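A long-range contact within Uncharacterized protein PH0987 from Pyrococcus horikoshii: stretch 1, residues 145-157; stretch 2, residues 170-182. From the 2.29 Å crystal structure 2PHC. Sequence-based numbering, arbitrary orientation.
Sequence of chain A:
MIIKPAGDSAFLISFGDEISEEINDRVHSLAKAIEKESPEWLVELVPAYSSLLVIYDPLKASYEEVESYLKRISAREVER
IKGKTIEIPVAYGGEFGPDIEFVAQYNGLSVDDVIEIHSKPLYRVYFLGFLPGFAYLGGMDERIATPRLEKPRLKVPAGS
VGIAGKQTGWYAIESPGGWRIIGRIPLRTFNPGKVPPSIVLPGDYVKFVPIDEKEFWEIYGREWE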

# COMPACT_ATOMS: atom_id res chain seq x y z
N ALA A 145 -7.65 -1.38 12.82
CA ALA A 145 -7.73 -2.79 13.23
C ALA A 145 -9.10 -3.10 13.90
O ALA A 145 -9.52 -2.34 14.78
CB ALA A 145 -6.56 -3.12 14.18
N THR A 146 -9.81 -4.16 13.50
CA THR A 146 -11.16 -4.45 14.04
C THR A 146 -11.45 -5.90 13.94
O THR A 146 -11.44 -6.47 12.80
CB THR A 146 -12.32 -3.68 13.30
OG1 THR A 146 -11.98 -2.30 13.19
CG2 THR A 146 -13.66 -3.79 14.08
N PRO A 147 -11.82 -6.53 15.09
CA PRO A 147 -12.13 -7.99 15.07
C PRO A 147 -13.34 -8.29 14.22
O PRO A 147 -14.04 -7.37 13.91
CB PRO A 147 -12.36 -8.36 16.55
CG PRO A 147 -12.85 -7.06 17.18
CD PRO A 147 -11.99 -5.95 16.44
N ARG A 148 -13.49 -9.53 13.73
CA ARG A 148 -14.59 -10.04 12.88
C ARG A 148 -15.99 -10.01 13.57
O ARG A 148 -16.09 -9.89 14.80
CB ARG A 148 -14.30 -11.54 12.57
CG ARG A 148 -13.19 -11.78 11.53
CD ARG A 148 -12.59 -13.17 11.84
NE ARG A 148 -11.42 -13.55 11.00
CZ ARG A 148 -10.14 -13.21 11.23
NH1 ARG A 148 -9.76 -12.49 12.26
NH2 ARG A 148 -9.22 -13.65 10.44
N LEU A 149 -17.05 -10.21 12.79
CA LEU A 149 -18.37 -10.33 13.36
C LEU A 149 -18.38 -11.58 14.23
O LEU A 149 -17.58 -12.52 14.03
CB LEU A 149 -19.45 -10.37 12.30
CG LEU A 149 -19.74 -9.13 11.41
CD1 LEU A 149 -20.65 -9.60 10.39
CD2 LEU A 149 -20.44 -8.12 12.13
N GLU A 150 -19.24 -11.57 15.25
CA GLU A 150 -19.30 -12.71 16.13
C GLU A 150 -19.87 -13.92 15.36
O GLU A 150 -19.45 -15.06 15.55
CB GLU A 150 -20.02 -12.37 17.47
CG GLU A 150 -19.41 -13.04 18.78
CD GLU A 150 -17.81 -13.15 18.96
OE1 GLU A 150 -17.15 -12.13 19.33
OE2 GLU A 150 -17.26 -14.30 18.84
N LYS A 151 -20.75 -13.65 14.43
CA LYS A 151 -21.24 -14.65 13.55
C LYS A 151 -21.17 -14.08 12.15
O LYS A 151 -21.69 -13.01 11.90
CB LYS A 151 -22.67 -14.67 13.89
CD LYS A 151 -25.06 -14.56 12.70
CE LYS A 151 -25.93 -13.55 11.92
NZ LYS A 151 -27.08 -12.96 12.72
N PRO A 152 -20.61 -14.85 11.22
CA PRO A 152 -20.52 -14.53 9.79
C PRO A 152 -21.84 -14.27 9.08
O PRO A 152 -22.81 -14.97 9.36
CB PRO A 152 -19.89 -15.79 9.19
CG PRO A 152 -19.23 -16.49 10.35
CD PRO A 152 -19.98 -16.13 11.58
N ARG A 153 -21.86 -13.32 8.14
CA ARG A 153 -22.91 -13.16 7.18
C ARG A 153 -22.91 -14.31 6.19
O ARG A 153 -21.85 -14.92 5.95
CB ARG A 153 -22.73 -11.86 6.40
CG ARG A 153 -22.96 -10.62 7.22
CD ARG A 153 -23.14 -9.45 6.33
NE ARG A 153 -23.40 -8.29 7.20
CZ ARG A 153 -22.46 -7.48 7.64
NH1 ARG A 153 -21.18 -7.68 7.25
NH2 ARG A 153 -22.81 -6.48 8.47
N LEU A 154 -24.07 -14.60 5.59
CA LEU A 154 -24.15 -15.82 4.77
C LEU A 154 -23.80 -15.54 3.31
O LEU A 154 -23.45 -16.48 2.54
CB LEU A 154 -25.53 -16.52 4.89
CG LEU A 154 -25.73 -17.44 6.10
CD1 LEU A 154 -27.15 -18.12 6.08
CD2 LEU A 154 -24.61 -18.51 6.19
N LYS A 155 -23.96 -14.26 2.94
CA LYS A 155 -23.87 -13.76 1.58
C LYS A 155 -23.27 -12.36 1.68
O LYS A 155 -23.96 -11.40 2.11
CB LYS A 155 -25.26 -13.64 0.88
CG LYS A 155 -25.71 -14.81 0.01
CD LYS A 155 -27.10 -14.48 -0.64
CE LYS A 155 -27.91 -15.71 -1.11
NZ LYS A 155 -28.01 -15.70 -2.66
N VAL A 156 -22.01 -12.22 1.27
CA VAL A 156 -21.35 -10.93 1.21
C VAL A 156 -21.26 -10.62 -0.26
O VAL A 156 -20.82 -11.45 -1.03
CB VAL A 156 -19.97 -11.01 1.99
CG1 VAL A 156 -19.18 -9.77 1.80
CG2 VAL A 156 -20.21 -11.25 3.52
N PRO A 157 -21.70 -9.43 -0.70
CA PRO A 157 -21.69 -9.28 -2.14
C PRO A 157 -20.26 -9.21 -2.69
O PRO A 157 -19.38 -8.72 -2.01
CB PRO A 157 -22.47 -7.98 -2.40
CG PRO A 157 -22.64 -7.30 -1.09
CD PRO A 157 -22.19 -8.23 0.00
N TRP A 170 -10.46 -8.32 0.11
CA TRP A 170 -11.83 -8.29 -0.38
C TRP A 170 -12.33 -9.69 -0.83
O TRP A 170 -11.54 -10.54 -1.27
CB TRP A 170 -11.99 -7.28 -1.50
CG TRP A 170 -11.31 -7.63 -2.84
CD1 TRP A 170 -11.83 -8.34 -3.85
CD2 TRP A 170 -10.00 -7.18 -3.30
NE1 TRP A 170 -10.96 -8.38 -4.92
CE2 TRP A 170 -9.80 -7.72 -4.58
CE3 TRP A 170 -8.97 -6.38 -2.72
CZ2 TRP A 170 -8.63 -7.47 -5.35
CZ3 TRP A 170 -7.77 -6.17 -3.49
CH2 TRP A 170 -7.64 -6.67 -4.77
N TYR A 171 -13.64 -9.89 -0.66
CA TYR A 171 -14.43 -10.94 -1.29
C TYR A 171 -14.57 -10.71 -2.78
O TYR A 171 -15.13 -9.68 -3.20
CB TYR A 171 -15.78 -10.97 -0.65
CG TYR A 171 -15.67 -11.23 0.83
CD1 TYR A 171 -15.81 -12.48 1.31
CD2 TYR A 171 -15.43 -10.21 1.72
CE1 TYR A 171 -15.73 -12.75 2.64
CE2 TYR A 171 -15.37 -10.45 3.10
CZ TYR A 171 -15.49 -11.72 3.54
OH TYR A 171 -15.38 -12.03 4.85
N ALA A 172 -13.98 -11.60 -3.58
CA ALA A 172 -13.97 -11.40 -5.04
C ALA A 172 -15.33 -11.77 -5.64
O ALA A 172 -15.75 -11.18 -6.60
CB ALA A 172 -12.85 -12.19 -5.70
N ILE A 173 -16.03 -12.72 -5.03
CA ILE A 173 -17.40 -13.04 -5.40
C ILE A 173 -18.27 -13.23 -4.17
O ILE A 173 -17.77 -13.28 -3.03
CB ILE A 173 -17.48 -14.30 -6.35
CG1 ILE A 173 -16.99 -15.55 -5.63
CG2 ILE A 173 -16.67 -14.08 -7.60
CD1 ILE A 173 -17.58 -16.87 -6.25
N GLU A 174 -19.60 -13.35 -4.38
CA GLU A 174 -20.55 -13.46 -3.26
C GLU A 174 -20.23 -14.75 -2.52
O GLU A 174 -20.00 -15.78 -3.15
CB GLU A 174 -21.99 -13.40 -3.73
CG GLU A 174 -23.06 -13.44 -2.64
CD GLU A 174 -24.45 -13.85 -3.22
OE1 GLU A 174 -24.80 -15.07 -3.21
OE2 GLU A 174 -25.17 -12.94 -3.72
N SER A 175 -20.15 -14.68 -1.19
CA SER A 175 -19.67 -15.79 -0.39
C SER A 175 -19.91 -15.50 1.11
O SER A 175 -20.23 -14.36 1.48
CB SER A 175 -18.19 -16.14 -0.73
OG SER A 175 -17.34 -15.01 -0.99
N PRO A 176 -19.84 -16.53 1.97
CA PRO A 176 -19.97 -16.17 3.41
C PRO A 176 -18.70 -15.52 4.01
O PRO A 176 -17.56 -15.75 3.50
CB PRO A 176 -20.31 -17.52 4.12
CG PRO A 176 -19.74 -18.63 3.15
CD PRO A 176 -19.69 -17.99 1.73
N GLY A 177 -18.86 -14.76 5.11
CA GLY A 177 -17.69 -14.19 5.77
C GLY A 177 -18.08 -13.35 6.94
O GLY A 177 -19.15 -12.75 6.95
N GLY A 178 -17.23 -13.32 7.97
CA GLY A 178 -17.52 -12.44 9.03
C GLY A 178 -16.63 -11.23 9.19
O GLY A 178 -16.55 -10.80 10.31
N TRP A 179 -16.00 -10.73 8.09
CA TRP A 179 -15.05 -9.59 8.08
C TRP A 179 -15.89 -8.32 8.17
O TRP A 179 -17.03 -8.34 7.73
CB TRP A 179 -14.19 -9.53 6.75
CG TRP A 179 -13.00 -10.52 6.75
CD1 TRP A 179 -13.02 -11.80 7.25
CD2 TRP A 179 -11.62 -10.31 6.29
NE1 TRP A 179 -11.78 -12.40 7.16
CE2 TRP A 179 -10.90 -11.52 6.56
CE3 TRP A 179 -10.94 -9.26 5.69
CZ2 TRP A 179 -9.54 -11.69 6.24
CZ3 TRP A 179 -9.52 -9.43 5.39
CH2 TRP A 179 -8.87 -10.64 5.67
N ARG A 180 -15.36 -7.23 8.73
CA ARG A 180 -16.10 -5.96 8.81
C ARG A 180 -16.07 -5.34 7.49
O ARG A 180 -15.01 -4.91 7.06
CB ARG A 180 -15.53 -4.98 9.88
CG ARG A 180 -15.64 -5.53 11.28
CD ARG A 180 -17.09 -5.72 11.89
NE ARG A 180 -16.94 -6.36 13.23
CZ ARG A 180 -17.90 -6.39 14.17
NH1 ARG A 180 -19.10 -5.80 13.95
NH2 ARG A 180 -17.66 -6.95 15.32
N ILE A 181 -17.22 -5.27 6.83
CA ILE A 181 -17.30 -4.71 5.47
C ILE A 181 -17.49 -3.19 5.42
O ILE A 181 -18.51 -2.69 5.93
CB ILE A 181 -18.38 -5.39 4.66
CG1 ILE A 181 -18.31 -6.94 4.79
CG2 ILE A 181 -18.35 -4.88 3.27
CD1 ILE A 181 -16.90 -7.64 4.31
N ILE A 182 -16.55 -2.49 4.76
CA ILE A 182 -16.40 -1.00 4.77
C ILE A 182 -16.62 -0.37 3.38
O ILE A 182 -16.67 0.83 3.23
CB ILE A 182 -15.02 -0.55 5.42
CG1 ILE A 182 -13.77 -0.90 4.54
CG2 ILE A 182 -14.84 -1.13 6.85
CD1 ILE A 182 -12.47 -0.11 4.99
O HOH W 1 -19.35 -9.83 6.59

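The two stretches pair as short antiparallel strands, with a run of side-chain contacts extending from one end. Val156 and Ser175 form one hydrogen-bonded pair (Val156 N to Ser175 O, 2.8 Å; Ser175 N to Val156 O, 3.3 Å). Arg153 and Gly177 form the other, Gly177 N reaching Arg153 O at 3.1 Å, while the return bond from Arg153 N to Gly177 O, 3.0 Å, is bent and weak. A beta bulge shifts the register by one residue between these pairs.

Val156, buried, is the apolar centre. With chi1 in the t well, its CG1 lies over one face of the Tyr171 ring, 4.0 Å from the ring centroid, and also meets CD1 of Ile181 at 4.0 Å. Tyr171 and Ile181, both with chi1 m, point toward the first stretch and complete this pocket. Glycine suits position 177 because a CB there would clash with Tyr171 OH. At Gly178 a CB would be tight against Pro152 CA, at 3.3 Å; Gly178 O accepts a short hydrogen bond from Leu149 N, at 2.6 Å.

Arg180 leaves its backbone sideways, but the m, m turn at chi1 and chi2 brings its end back to the first stretch. There NE donates to Pro147 O (3.1 Å, nearly linear), in the guanidinium plane, while Leu149 CD2 packs over one guanidinium face, 3.2 Å from Arg180 NH1. The same group thus uses its edge for polar contact and its flat surface for packing.

Arg153 is extended through chi2 and chi3, both t, carrying NH1 to a water at 2.9 Å; that water donates to Gly177 O (2.9 Å) and Trp179 O (3.0 Å), tying the side chain to the opposing backbone. At the exposed margin, Glu174, t at chi1 and chi2, places OE1 3.3 Å from Lys155 NZ in a salt bridge whose hydrogen bond is weak.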